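Local atomic coordinates of Fe(2+) transporter FeoB (Methanocaldococcus jannaschii, PDB entry 2WJI), a protein that probably transports ferrous iron across the cell membrane in a GTP-driven uptake system, its crystallised G domain binding guanine nucleotides. Residues N66-D69 against E70-R74; T92-E95 against R96-L100; D131-E134 against K135-V139; E153-K156 against K157-I161. One frame throughout, in Å; residues are numbered along the deposited sequence.

In the fold
All four are local contacts along helices set round the mixed beta sheet of the G domain, and they follow one another along the chain. Interactions 1 and 2 approach the bound GTP analogue, the side chain of Asp-69 coming to about 8 Å of it and that of Asn-97 to about 9 Å. In interaction 4 the side chain of Leu-155 is about 11 Å from the bound GTP analogue. Interactions 2 and 3 meet directly: Leu-94 CD2 packs on Leu-133 CD2 at 4.2 Å, joining helix 94-106 to helix 130-137. Interaction 4 lies across the chain's centre from interactions 1 and 2, its centre about 28 Å from that of interaction 1 and 22 Å from that of interaction 2.

Interaction 1 (N66-D69 against E70-R74); sequences NSID and EIIAR
The carboxylate of Glu-70 is the flat group that turns back over the start of the helix, its OE2 lying 3.7 Å from Asn-66 N and 4.0 Å from Asn-66 CB. The glutamate chain gets there extended beyond CG, and its OE2 is hydrogen-bonded to the hydroxyl of Thr-64, which also makes a weak bond with Asn-66 OD1; the loop is thereby tied to the first turn. Ser-67 is the N-cap. Its OG takes a weak bond from Asp-69 N at 3.1 Å, bent to 133° at the hydrogen, while its carbonyl receives Ile-71 N. The same Ser-67 O has Ile-71 CG1 pressed on it at 3.0 Å, a result of CG1 standing anti to the carbonyl carbon and beside the backbone N (chi1 -50°). Next in line, Ile-72 N and Ala-73 N donate to Ile-68 O and Asp-69 O, both at 2.9 Å. Ile-68 and Ile-72 lie side by side on the surface, pointing the same way, with CG2 of Ile-68 3.8 Å from CD1 of Ile-72. Asp-69 rests on Pro-58 of the predicted G3 element. A serine-capped first turn a short loop after G3 is consistent with the switch II helix of P-loop GTPases.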
ATOM      1  N   ASN A  66       6.677   0.936  19.759  1.00 64.52           N
ATOM      2  CA  ASN A  66       6.297  -0.176  20.630  1.00 66.28           C
ATOM      3  C   ASN A  66       6.849  -1.537  20.210  1.00 62.67           C
ATOM      4  O   ASN A  66       6.755  -2.510  20.960  1.00 62.94           O
ATOM      5  CB  ASN A  66       4.771  -0.252  20.761  1.00 64.36           C
ATOM      6  CG  ASN A  66       4.185   0.942  21.495  1.00 62.42           C
ATOM      7  OD1 ASN A  66       2.986   1.223  21.387  1.00 61.00           O
ATOM      8  ND2 ASN A  66       5.027   1.656  22.243  1.00 56.92           N
ATOM      9  N   SER A  67       7.428  -1.603  19.017  1.00 51.95           N
ATOM     10  CA  SER A  67       7.964  -2.854  18.496  1.00 47.09           C
ATOM     11  C   SER A  67       9.111  -2.559  17.537  1.00 43.95           C
ATOM     12  O   SER A  67       9.279  -1.420  17.108  1.00 37.97           O
ATOM     13  CB  SER A  67       6.857  -3.644  17.791  1.00 47.95           C
ATOM     14  OG  SER A  67       7.364  -4.393  16.699  1.00 47.31           O
ATOM     15  N   ILE A  68       9.913  -3.573  17.216  1.00 42.02           N
ATOM     16  CA  ILE A  68      11.011  -3.376  16.275  1.00 45.10           C
ATOM     17  C   ILE A  68      10.441  -2.944  14.926  1.00 40.20           C
ATOM     18  O   ILE A  68      10.926  -2.002  14.303  1.00 39.38           O
ATOM     19  CB  ILE A  68      11.855  -4.654  16.092  1.00 49.37           C
ATOM     20  CG1 ILE A  68      12.466  -5.093  17.423  1.00 56.93           C
ATOM     21  CG2 ILE A  68      12.961  -4.421  15.078  1.00 47.42           C
ATOM     22  CD1 ILE A  68      13.568  -6.125  17.277  1.00 58.79           C
ATOM     23  N   ASP A  69       9.387  -3.627  14.499  1.00 37.53           N
ATOM     24  CA  ASP A  69       8.765  -3.347  13.212  1.00 37.93           C
ATOM     25  C   ASP A  69       8.248  -1.912  13.119  1.00 32.71           C
ATOM     26  O   ASP A  69       8.448  -1.245  12.109  1.00 33.64           O
ATOM     27  CB  ASP A  69       7.649  -4.354  12.929  1.00 41.86           C
ATOM     28  CG  ASP A  69       8.186  -5.724  12.548  1.00 48.44           C
ATOM     29  OD1 ASP A  69       9.336  -5.802  12.060  1.00 47.65           O
ATOM     30  OD2 ASP A  69       7.455  -6.723  12.729  1.00 54.84           O
ATOM     31  N   GLU A  70       7.604  -1.423  14.176  1.00 31.43           N
ATOM     32  CA  GLU A  70       7.089  -0.057  14.142  1.00 33.55           C
ATOM     33  C   GLU A  70       8.230   0.968  14.027  1.00 36.82           C
ATOM     34  O   GLU A  70       8.109   1.962  13.303  1.00 33.22           O
ATOM     35  CB  GLU A  70       6.189   0.234  15.345  1.00 35.69           C
ATOM     36  CG  GLU A  70       4.915  -0.615  15.384  1.00 37.84           C
ATOM     37  CD  GLU A  70       3.947  -0.192  16.477  1.00 46.63           C
ATOM     38  OE1 GLU A  70       3.024  -0.979  16.784  1.00 48.69           O
ATOM     39  OE2 GLU A  70       4.106   0.917  17.033  1.00 48.63           O
ATOM     40  N   ILE A  71       9.340   0.710  14.717  1.00 32.94           N
ATOM     41  CA  ILE A  71      10.506   1.590  14.632  1.00 40.79           C
ATOM     42  C   ILE A  71      11.113   1.553  13.235  1.00 41.05           C
ATOM     43  O   ILE A  71      11.516   2.584  12.702  1.00 41.50           O
ATOM     44  CB  ILE A  71      11.610   1.199  15.647  1.00 41.23           C
ATOM     45  CG1 ILE A  71      11.021   1.033  17.047  1.00 46.83           C
ATOM     46  CG2 ILE A  71      12.730   2.228  15.648  1.00 37.97           C
ATOM     47  CD1 ILE A  71      10.530   2.319  17.653  1.00 51.01           C
ATOM     48  N   ILE A  72      11.186   0.360  12.652  1.00 43.95           N
ATOM     49  CA  ILE A  72      11.726   0.201  11.305  1.00 45.95           C
ATOM     50  C   ILE A  72      10.875   0.935  10.262  1.00 40.85           C
ATOM     51  O   ILE A  72      11.405   1.637   9.398  1.00 34.11           O
ATOM     52  CB  ILE A  72      11.851  -1.286  10.911  1.00 49.33           C
ATOM     53  CG1 ILE A  72      12.839  -2.005  11.834  1.00 49.81           C
ATOM     54  CG2 ILE A  72      12.268  -1.418   9.447  1.00 51.15           C
ATOM     55  CD1 ILE A  72      13.103  -3.448  11.447  1.00 50.52           C
ATOM     56  N   ALA A  73       9.557   0.772  10.350  1.00 39.42           N
ATOM     57  CA  ALA A  73       8.630   1.431   9.435  1.00 35.74           C
ATOM     58  C   ALA A  73       8.725   2.952   9.529  1.00 35.45           C
ATOM     59  O   ALA A  73       8.823   3.647   8.514  1.00 34.73           O
ATOM     60  CB  ALA A  73       7.195   0.971   9.705  1.00 32.25           C
ATOM     61  N   ARG A  74       8.689   3.466  10.752  1.00 36.50           N
ATOM     62  CA  ARG A  74       8.720   4.908  10.969  1.00 40.74           C
ATOM     63  C   ARG A  74      10.018   5.562  10.499  1.00 41.07           C
ATOM     64  O   ARG A  74       9.986   6.627   9.882  1.00 40.22           O
ATOM     65  CB  ARG A  74       8.453   5.244  12.437  1.00 45.89           C
ATOM     66  CG  ARG A  74       8.981   6.600  12.863  1.00 56.00           C
ATOM     67  CD  ARG A  74       8.018   7.290  13.806  1.00 64.79           C
ATOM     68  NE  ARG A  74       8.644   8.417  14.484  1.00 73.56           N
ATOM     69  CZ  ARG A  74       8.051   9.588  14.688  1.00 78.67           C
ATOM     70  NH1 ARG A  74       6.816   9.791  14.244  1.00 79.67           N
ATOM     71  NH2 ARG A  74       8.697  10.560  15.320  1.00 78.05           N
TER

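Interaction 2 (T92-E95 against R96-L100); sequences TALE and RNLYL
Asn-97 N reaches Ala-93 O at 3.3 Å, and Leu-98 N reaches Leu-94 O at 2.9 Å, so the first turn of helix 94-106 closes behind the N-cap residue Ala-93. The Ala-93 methyl points into this turn and meets the guanidinium of Arg-96 over one face, 3.6 Å above its plane and offset toward the rim. Arg-96 sends CG anti to its own N (chi1 175°), then bends at chi3 (81°), which folds the guanidinium back over the alanine. This turn opens the helix of a beta-alpha-beta unit, between strands 84-90 and 111-116, and Asn-97 ties it to the end of strand 84-90: its OD1 accepts from Asp-90 N. With the amide oxygen held there, ND2 turns toward Ala-93 O; the modelled separation of 2.4 Å is too short to take at face value. The buried Asn-97 side chain also touches Asn-11 and Val-14 of the nucleotide-binding loop. On another side of the helix, Leu-98 CG sits 3.3 Å from Leu-94 O, while its CD1 comes only loosely against Leu-94 CG at 4.5 Å. Further along, the helix kinks at Tyr-99 and Leu-100, whose N atoms lack the usual i-4 bond; Leu-100 N bonds weakly to Asn-97 O instead.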
ATOM      1  N   THR A  92     -12.430  -5.106   4.508  1.00 27.63           N
ATOM      2  CA  THR A  92     -13.338  -5.703   5.498  1.00 28.53           C
ATOM      3  C   THR A  92     -13.008  -5.342   6.949  1.00 32.32           C
ATOM      4  O   THR A  92     -13.644  -5.844   7.878  1.00 34.11           O
ATOM      5  CB  THR A  92     -13.424  -7.244   5.371  1.00 28.02           C
ATOM      6  OG1 THR A  92     -12.168  -7.830   5.738  1.00 25.77           O
ATOM      7  CG2 THR A  92     -13.802  -7.643   3.949  1.00 33.97           C
ATOM      8  N   ALA A  93     -12.008  -4.486   7.148  1.00 32.10           N
ATOM      9  CA  ALA A  93     -11.674  -4.025   8.494  1.00 31.54           C
ATOM     10  C   ALA A  93     -11.192  -2.583   8.446  1.00 32.88           C
ATOM     11  O   ALA A  93     -10.087  -2.267   8.888  1.00 32.86           O
ATOM     12  CB  ALA A  93     -10.618  -4.925   9.132  1.00 30.31           C
ATOM     13  N   LEU A  94     -12.036  -1.705   7.923  1.00 34.54           N
ATOM     14  CA  LEU A  94     -11.610  -0.344   7.613  1.00 34.57           C
ATOM     15  C   LEU A  94     -11.227   0.450   8.859  1.00 35.41           C
ATOM     16  O   LEU A  94     -10.155   1.049   8.900  1.00 34.54           O
ATOM     17  CB  LEU A  94     -12.693   0.390   6.827  1.00 40.92           C
ATOM     18  CG  LEU A  94     -12.191   1.055   5.551  1.00 49.21           C
ATOM     19  CD1 LEU A  94     -11.386   0.043   4.751  1.00 51.20           C
ATOM     20  CD2 LEU A  94     -13.352   1.598   4.736  1.00 50.26           C
ATOM     21  N   GLU A  95     -12.096   0.446   9.870  1.00 32.42           N
ATOM     22  CA  GLU A  95     -11.864   1.232  11.086  1.00 34.86           C
ATOM     23  C   GLU A  95     -10.522   0.902  11.721  1.00 33.12           C
ATOM     24  O   GLU A  95      -9.762   1.800  12.086  1.00 40.43           O
ATOM     25  CB  GLU A  95     -12.995   1.038  12.106  1.00 42.38           C
ATOM     26  CG  GLU A  95     -12.866   1.941  13.333  1.00 50.69           C
ATOM     27  CD  GLU A  95     -14.034   1.814  14.310  1.00 59.76           C
ATOM     28  OE1 GLU A  95     -14.625   0.713  14.421  1.00 59.87           O
ATOM     29  OE2 GLU A  95     -14.356   2.824  14.974  1.00 60.89           O
ATOM     30  N   ARG A  96     -10.225  -0.388  11.844  1.00 29.29           N
ATOM     31  CA  ARG A  96      -8.942  -0.828  12.384  1.00 31.39           C
ATOM     32  C   ARG A  96      -7.734  -0.294  11.609  1.00 34.76           C
ATOM     33  O   ARG A  96      -6.733   0.101  12.202  1.00 30.84           O
ATOM     34  CB  ARG A  96      -8.869  -2.350  12.414  1.00 30.90           C
ATOM     35  CG  ARG A  96      -7.510  -2.869  12.843  1.00 36.20           C
ATOM     36  CD  ARG A  96      -7.487  -4.376  12.906  1.00 41.75           C
ATOM     37  NE  ARG A  96      -7.291  -4.987  11.597  1.00 46.78           N
ATOM     38  CZ  ARG A  96      -7.827  -6.154  11.250  1.00 47.38           C
ATOM     39  NH1 ARG A  96      -8.593  -6.804  12.112  1.00 46.99           N
ATOM     40  NH2 ARG A  96      -7.610  -6.665  10.046  1.00 46.73           N
ATOM     41  N   ASN A  97      -7.830  -0.313  10.282  1.00 32.25           N
ATOM     42  CA  ASN A  97      -6.720   0.069   9.410  1.00 36.18           C
ATOM     43  C   ASN A  97      -6.491   1.582   9.393  1.00 37.91           C
ATOM     44  O   ASN A  97      -5.347   2.064   9.339  1.00 29.21           O
ATOM     45  CB  ASN A  97      -6.978  -0.424   7.976  1.00 39.77           C
ATOM     46  CG  ASN A  97      -6.963  -1.947   7.855  1.00 45.17           C
ATOM     47  OD1 ASN A  97      -6.305  -2.500   6.982  1.00 44.62           O
ATOM     48  ND2 ASN A  97      -7.683  -2.626   8.741  1.00 50.17           N
ATOM     49  N   LEU A  98      -7.589   2.328   9.447  1.00 40.96           N
ATOM     50  CA  LEU A  98      -7.529   3.779   9.338  1.00 45.03           C
ATOM     51  C   LEU A  98      -6.756   4.446  10.475  1.00 46.25           C
ATOM     52  O   LEU A  98      -6.421   5.627  10.392  1.00 45.78           O
ATOM     53  CB  LEU A  98      -8.935   4.365   9.215  1.00 43.87           C
ATOM     54  CG  LEU A  98      -9.589   4.121   7.854  1.00 45.53           C
ATOM     55  CD1 LEU A  98     -10.983   4.721   7.820  1.00 50.41           C
ATOM     56  CD2 LEU A  98      -8.733   4.690   6.730  1.00 46.84           C
ATOM     57  N   TYR A  99      -6.465   3.695  11.531  1.00 44.15           N
ATOM     58  CA  TYR A  99      -5.649   4.223  12.614  1.00 44.60           C
ATOM     59  C   TYR A  99      -4.237   4.528  12.117  1.00 44.02           C
ATOM     60  O   TYR A  99      -3.701   5.630  12.330  1.00 40.86           O
ATOM     61  CB  TYR A  99      -5.591   3.238  13.778  1.00 49.98           C
ATOM     62  CG  TYR A  99      -5.089   3.867  15.054  1.00 51.71           C
ATOM     63  CD1 TYR A  99      -5.906   4.703  15.802  1.00 53.74           C
ATOM     64  CD2 TYR A  99      -3.798   3.633  15.507  1.00 54.83           C
ATOM     65  CE1 TYR A  99      -5.457   5.284  16.969  1.00 56.83           C
ATOM     66  CE2 TYR A  99      -3.336   4.211  16.674  1.00 60.25           C
ATOM     67  CZ  TYR A  99      -4.171   5.037  17.402  1.00 63.33           C
ATOM     68  OH  TYR A  99      -3.717   5.618  18.567  1.00 70.02           O
ATOM     69  N   LEU A 100      -3.634   3.540  11.460  1.00 36.06           N
ATOM     70  CA  LEU A 100      -2.319   3.715  10.861  1.00 32.57           C
ATOM     71  C   LEU A 100      -2.392   4.821   9.815  1.00 33.06           C
ATOM     72  O   LEU A 100      -1.504   5.671   9.732  1.00 29.16           O
ATOM     73  CB  LEU A 100      -1.847   2.405  10.225  1.00 28.88           C
ATOM     74  CG  LEU A 100      -0.610   2.479   9.331  1.00 28.42           C
ATOM     75  CD1 LEU A 100       0.593   2.949  10.129  1.00 33.74           C
ATOM     76  CD2 LEU A 100      -0.344   1.119   8.684  1.00 23.22           C
TER

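Interaction 3 (D131-E134 against K135-V139)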
ATOM      1  N   ASP A 131     -15.696   6.648  -3.605  1.00 56.23           N
ATOM      2  CA  ASP A 131     -15.691   8.058  -3.980  1.00 58.74           C
ATOM      3  C   ASP A 131     -15.869   8.954  -2.761  1.00 55.71           C
ATOM      4  O   ASP A 131     -15.337  10.063  -2.710  1.00 58.68           O
ATOM      5  CB  ASP A 131     -16.776   8.350  -5.020  1.00 63.59           C
ATOM      6  CG  ASP A 131     -16.354   7.964  -6.428  1.00 70.88           C
ATOM      7  OD1 ASP A 131     -17.008   8.420  -7.390  1.00 75.71           O
ATOM      8  OD2 ASP A 131     -15.366   7.211  -6.574  1.00 71.67           O
ATOM      9  N   LYS A 132     -16.617   8.462  -1.782  1.00 51.08           N
ATOM     10  CA  LYS A 132     -16.889   9.210  -0.562  1.00 52.64           C
ATOM     11  C   LYS A 132     -15.702   9.141   0.392  1.00 49.70           C
ATOM     12  O   LYS A 132     -15.357  10.125   1.048  1.00 51.06           O
ATOM     13  CB  LYS A 132     -18.143   8.656   0.112  1.00 56.32           C
ATOM     14  CG  LYS A 132     -18.555   9.379   1.384  1.00 60.85           C
ATOM     15  CD  LYS A 132     -19.808   8.743   1.972  1.00 62.29           C
ATOM     16  CE  LYS A 132     -20.356   9.545   3.142  1.00 63.75           C
ATOM     17  NZ  LYS A 132     -21.553   8.894   3.752  1.00 62.53           N
ATOM     18  N   LEU A 133     -15.081   7.970   0.464  1.00 44.61           N
ATOM     19  CA  LEU A 133     -13.893   7.779   1.286  1.00 45.00           C
ATOM     20  C   LEU A 133     -12.770   8.682   0.780  1.00 43.97           C
ATOM     21  O   LEU A 133     -12.025   9.274   1.562  1.00 43.29           O
ATOM     22  CB  LEU A 133     -13.462   6.313   1.235  1.00 45.22           C
ATOM     23  CG  LEU A 133     -12.304   5.853   2.118  1.00 45.79           C
ATOM     24  CD1 LEU A 133     -12.585   6.164   3.577  1.00 43.60           C
ATOM     25  CD2 LEU A 133     -12.067   4.365   1.912  1.00 45.02           C
ATOM     26  N   GLU A 134     -12.678   8.788  -0.541  1.00 42.71           N
ATOM     27  CA  GLU A 134     -11.668   9.598  -1.200  1.00 47.93           C
ATOM     28  C   GLU A 134     -11.873  11.069  -0.859  1.00 52.34           C
ATOM     29  O   GLU A 134     -10.930  11.773  -0.500  1.00 52.61           O
ATOM     30  CB  GLU A 134     -11.773   9.401  -2.714  1.00 46.64           C
ATOM     31  CG  GLU A 134     -10.460   9.161  -3.410  1.00 48.47           C
ATOM     32  CD  GLU A 134     -10.651   8.632  -4.822  1.00 55.52           C
ATOM     33  OE1 GLU A 134     -10.007   7.619  -5.168  1.00 55.22           O
ATOM     34  OE2 GLU A 134     -11.453   9.222  -5.582  1.00 57.65           O
ATOM     35  N   LYS A 135     -13.116  11.527  -0.981  1.00 56.07           N
ATOM     36  CA  LYS A 135     -13.453  12.923  -0.718  1.00 57.91           C
ATOM     37  C   LYS A 135     -13.141  13.323   0.719  1.00 57.91           C
ATOM     38  O   LYS A 135     -12.531  14.361   0.959  1.00 57.43           O
ATOM     39  CB  LYS A 135     -14.925  13.194  -1.039  1.00 60.46           C
ATOM     40  CG  LYS A 135     -15.191  13.473  -2.506  1.00 64.43           C
ATOM     41  CD  LYS A 135     -16.665  13.335  -2.849  1.00 68.70           C
ATOM     42  CE  LYS A 135     -16.983  13.980  -4.194  1.00 72.29           C
ATOM     43  NZ  LYS A 135     -16.024  13.580  -5.261  1.00 70.26           N
ATOM     44  N   ILE A 136     -13.560  12.492   1.668  1.00 57.89           N
ATOM     45  CA  ILE A 136     -13.327  12.757   3.084  1.00 59.77           C
ATOM     46  C   ILE A 136     -11.843  12.851   3.429  1.00 58.65           C
ATOM     47  O   ILE A 136     -11.400  13.828   4.034  1.00 61.94           O
ATOM     48  CB  ILE A 136     -13.942  11.660   3.972  1.00 59.39           C
ATOM     49  CG1 ILE A 136     -15.449  11.546   3.728  1.00 61.63           C
ATOM     50  CG2 ILE A 136     -13.647  11.939   5.444  1.00 56.21           C
ATOM     51  CD1 ILE A 136     -16.118  10.455   4.561  1.00 60.15           C
ATOM     52  N   LEU A 137     -11.085  11.825   3.047  1.00 54.34           N
ATOM     53  CA  LEU A 137      -9.668  11.729   3.392  1.00 50.02           C
ATOM     54  C   LEU A 137      -8.804  12.751   2.662  1.00 47.94           C
ATOM     55  O   LEU A 137      -7.886  13.325   3.246  1.00 51.82           O
ATOM     56  CB  LEU A 137      -9.141  10.317   3.113  1.00 48.91           C
ATOM     57  CG  LEU A 137      -9.671   9.188   4.003  1.00 49.41           C
ATOM     58  CD1 LEU A 137      -9.168   7.835   3.520  1.00 47.26           C
ATOM     59  CD2 LEU A 137      -9.290   9.412   5.460  1.00 51.22           C
ATOM     60  N   GLY A 138      -9.098  12.971   1.385  1.00 42.28           N
ATOM     61  CA  GLY A 138      -8.274  13.837   0.561  1.00 44.83           C
ATOM     62  C   GLY A 138      -7.128  13.043  -0.034  1.00 41.86           C
ATOM     63  O   GLY A 138      -6.151  13.603  -0.519  1.00 41.94           O
ATOM     64  N   VAL A 139      -7.249  11.721   0.026  1.00 38.08           N
ATOM     65  CA  VAL A 139      -6.256  10.820  -0.544  1.00 40.24           C
ATOM     66  C   VAL A 139      -6.919   9.950  -1.607  1.00 41.97           C
ATOM     67  O   VAL A 139      -8.088   9.579  -1.476  1.00 45.24           O
ATOM     68  CB  VAL A 139      -5.634   9.920   0.550  1.00 45.63           C
ATOM     69  CG1 VAL A 139      -4.692   8.889  -0.060  1.00 43.99           C
ATOM     70  CG2 VAL A 139      -4.905  10.775   1.589  1.00 47.27           C
TER
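Four backbone hydrogen bonds carry the last turns of helix 130-137: Lys-135 N to Asp-131 O (3.2 Å), Ile-136 N to Lys-132 O, Leu-137 N to Leu-133 O and Gly-138 N to Glu-134 O. Gly-138 then leaves helical geometry with a positive phi of 86°, where a CB would jam against the carbonyl of Leu-137. Among apolar contacts, Leu-133 and Leu-137 run side by side, their CD1 atoms 3.8 Å apart, and Leu-137 continues onto Met-105 of helix 94-106. Ile-136 folds CG1 onto Lys-132 O at 3.0 Å, and its CD1 meets the aliphatic part of Lys-132 at CG, 4.1 Å away. The methylenes of Lys-135 likewise pass alongside Asp-131 O, CG at 3.4 Å. Of the polar side chains, Glu-134 runs out from the side of the helix and accepts Val-141 N on OE1, with its CG 3.1 Å from Val-139 O. Asp-131 OD1 and Lys-135 NZ remain 5.7 Å apart, too far for a salt bridge. Backbone bonds and leucine packing thus do most of the holding, whereas the buried Val-139 O has no conventional donor in the model, just a CA-H...O contact from Glu-134 CA at 3.6 Å, a probable small cost of the turn.

Interaction 4 (E153-K156 against K157-I161); sequences EELK and KAISI. Unlike the reference sequence in segment 153-156: Glu-154 (reference Asp).
Helix 152-162, the last of the G domain construct, follows the G5 nucleotide-binding segment that contains Ala-146, and in it Leu-155 and Ile-159 pack against each other one turn apart on the buried face. Their side chains meet at a slant: Ile-159 CD1 is 4.1 Å from Leu-155 CG, and Ile-159 CG1 is equally far from Leu-155 CD1. With CG1 beside its own backbone N (chi1 -71°), Ile-159 also lays that carbon on Leu-155 O at 3.2 Å, the same oxygen that accepts Ile-159 N. Leu-155 goes on to Ile-19 of helix 16-24, and Ile-159 to Phe-52 of strand 50-56. Replacing Ile-159 with an alanine would probably open a gap between Leu-155 and Phe-52, leaving both side chains freer to turn. The other main-chain bonds join Lys-157 N to Glu-153 O, Ala-158 N to Glu-154 O and Ser-160 N to Lys-156 O. Ser-160 adds a side-chain bond: its OG, set between backbone N and carbonyl carbon (chi1 71°), donates to Lys-157 O at 2.8 Å. Ile-161 N reaches that oxygen from the same face at 3.3 Å, so two donors grip it, and the hydroxyl of the buried Ser-160 has its hydrogen placed. Lys-156, extended, touches Phe-45 and Tyr-47 of strand 42-47. Such a helix, apolar side against the sheet and lysines along its flank, is that of the alpha/beta P-loop GTPase fold.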
ATOM      1  N   GLU A 153      -3.246  -3.161 -12.412  1.00 30.40           N
ATOM      2  CA  GLU A 153      -2.840  -2.141 -13.376  1.00 33.24           C
ATOM      3  C   GLU A 153      -3.392  -0.787 -12.960  1.00 28.90           C
ATOM      4  O   GLU A 153      -2.755   0.235 -13.186  1.00 26.63           O
ATOM      5  CB  GLU A 153      -3.251  -2.475 -14.827  1.00 34.42           C
ATOM      6  CG  GLU A 153      -2.980  -1.300 -15.790  1.00 38.11           C
ATOM      7  CD  GLU A 153      -3.100  -1.634 -17.284  1.00 41.82           C
ATOM      8  OE1 GLU A 153      -3.981  -2.426 -17.693  1.00 41.63           O
ATOM      9  OE2 GLU A 153      -2.317  -1.053 -18.063  1.00 37.33           O
ATOM     10  N   GLU A 154      -4.577  -0.776 -12.354  1.00 24.51           N
ATOM     11  CA  GLU A 154      -5.115   0.477 -11.825  1.00 26.92           C
ATOM     12  C   GLU A 154      -4.176   1.033 -10.771  1.00 22.89           C
ATOM     13  O   GLU A 154      -3.908   2.235 -10.744  1.00 27.76           O
ATOM     14  CB  GLU A 154      -6.515   0.296 -11.235  1.00 26.51           C
ATOM     15  CG  GLU A 154      -7.602   0.268 -12.292  1.00 44.30           C
ATOM     16  CD  GLU A 154      -7.529  -0.990 -13.107  1.00 48.20           C
ATOM     17  OE1 GLU A 154      -7.429  -0.904 -14.350  1.00 59.51           O
ATOM     18  OE2 GLU A 154      -7.557  -2.075 -12.487  1.00 39.01           O
ATOM     19  N   LEU A 155      -3.668   0.152  -9.915  1.00 29.99           N
ATOM     20  CA  LEU A 155      -2.728   0.555  -8.869  1.00 27.42           C
ATOM     21  C   LEU A 155      -1.456   1.124  -9.484  1.00 27.31           C
ATOM     22  O   LEU A 155      -0.992   2.177  -9.059  1.00 26.48           O
ATOM     23  CB  LEU A 155      -2.392  -0.609  -7.931  1.00 27.01           C
ATOM     24  CG  LEU A 155      -1.459  -0.292  -6.743  1.00 27.71           C
ATOM     25  CD1 LEU A 155      -1.958   0.909  -5.952  1.00 27.01           C
ATOM     26  CD2 LEU A 155      -1.308  -1.510  -5.826  1.00 23.31           C
ATOM     27  N   LYS A 156      -0.898   0.443 -10.484  1.00 30.68           N
ATOM     28  CA  LYS A 156       0.295   0.960 -11.163  1.00 33.45           C
ATOM     29  C   LYS A 156       0.034   2.340 -11.752  1.00 28.80           C
ATOM     30  O   LYS A 156       0.905   3.211 -11.761  1.00 28.49           O
ATOM     31  CB  LYS A 156       0.761   0.017 -12.268  1.00 30.77           C
ATOM     32  CG  LYS A 156       1.410  -1.265 -11.774  1.00 32.15           C
ATOM     33  CD  LYS A 156       1.732  -2.164 -12.960  1.00 35.23           C
ATOM     34  CE  LYS A 156       2.583  -3.352 -12.556  1.00 40.29           C
ATOM     35  NZ  LYS A 156       2.808  -4.254 -13.723  1.00 40.82           N
ATOM     36  N   LYS A 157      -1.178   2.543 -12.247  1.00 30.62           N
ATOM     37  CA  LYS A 157      -1.512   3.807 -12.878  1.00 30.83           C
ATOM     38  C   LYS A 157      -1.681   4.906 -11.841  1.00 26.80           C
ATOM     39  O   LYS A 157      -1.180   6.019 -12.022  1.00 26.44           O
ATOM     40  CB  LYS A 157      -2.772   3.675 -13.737  1.00 30.64           C
ATOM     41  CG  LYS A 157      -3.280   4.986 -14.309  1.00 40.99           C
ATOM     42  CD  LYS A 157      -4.390   4.743 -15.326  1.00 50.42           C
ATOM     43  CE  LYS A 157      -5.353   5.921 -15.392  1.00 57.79           C
ATOM     44  NZ  LYS A 157      -4.730   7.143 -15.969  1.00 62.52           N
ATOM     45  N   ALA A 158      -2.393   4.594 -10.763  1.00 31.00           N
ATOM     46  CA  ALA A 158      -2.610   5.548  -9.692  1.00 27.49           C
ATOM     47  C   ALA A 158      -1.283   5.947  -9.084  1.00 26.73           C
ATOM     48  O   ALA A 158      -1.062   7.119  -8.782  1.00 34.29           O
ATOM     49  CB  ALA A 158      -3.525   4.966  -8.631  1.00 25.21           C
ATOM     50  N   ILE A 159      -0.394   4.972  -8.907  1.00 23.20           N
ATOM     51  CA  ILE A 159       0.954   5.263  -8.403  1.00 23.24           C
ATOM     52  C   ILE A 159       1.701   6.270  -9.291  1.00 27.07           C
ATOM     53  O   ILE A 159       2.214   7.285  -8.817  1.00 27.56           O
ATOM     54  CB  ILE A 159       1.796   3.974  -8.261  1.00 20.15           C
ATOM     55  CG1 ILE A 159       1.285   3.135  -7.096  1.00 19.06           C
ATOM     56  CG2 ILE A 159       3.268   4.302  -8.071  1.00 30.55           C
ATOM     57  CD1 ILE A 159       2.014   1.805  -6.928  1.00 22.85           C
ATOM     58  N   SER A 160       1.759   6.000 -10.585  1.00 29.02           N
ATOM     59  CA  SER A 160       2.515   6.867 -11.491  1.00 32.74           C
ATOM     60  C   SER A 160       2.011   8.318 -11.533  1.00 26.21           C
ATOM     61  O   SER A 160       2.751   9.221 -11.890  1.00 33.87           O
ATOM     62  CB  SER A 160       2.516   6.284 -12.904  1.00 38.57           C
ATOM     63  OG  SER A 160       1.233   6.409 -13.472  1.00 36.36           O
ATOM     64  N   ILE A 161       0.741   8.527 -11.211  1.00 32.97           N
ATOM     65  CA  ILE A 161       0.181   9.872 -11.154  1.00 32.87           C
ATOM     66  C   ILE A 161       0.493  10.493  -9.798  1.00 34.37           C
ATOM     67  O   ILE A 161       0.863  11.669  -9.714  1.00 31.81           O
ATOM     68  CB  ILE A 161      -1.351   9.854 -11.367  1.00 36.45           C
ATOM     69  CG1 ILE A 161      -1.688   9.612 -12.839  1.00 37.48           C
ATOM     70  CG2 ILE A 161      -1.984  11.155 -10.888  1.00 36.59           C
ATOM     71  CD1 ILE A 161      -3.147   9.152 -13.082  1.00 37.20           C
TER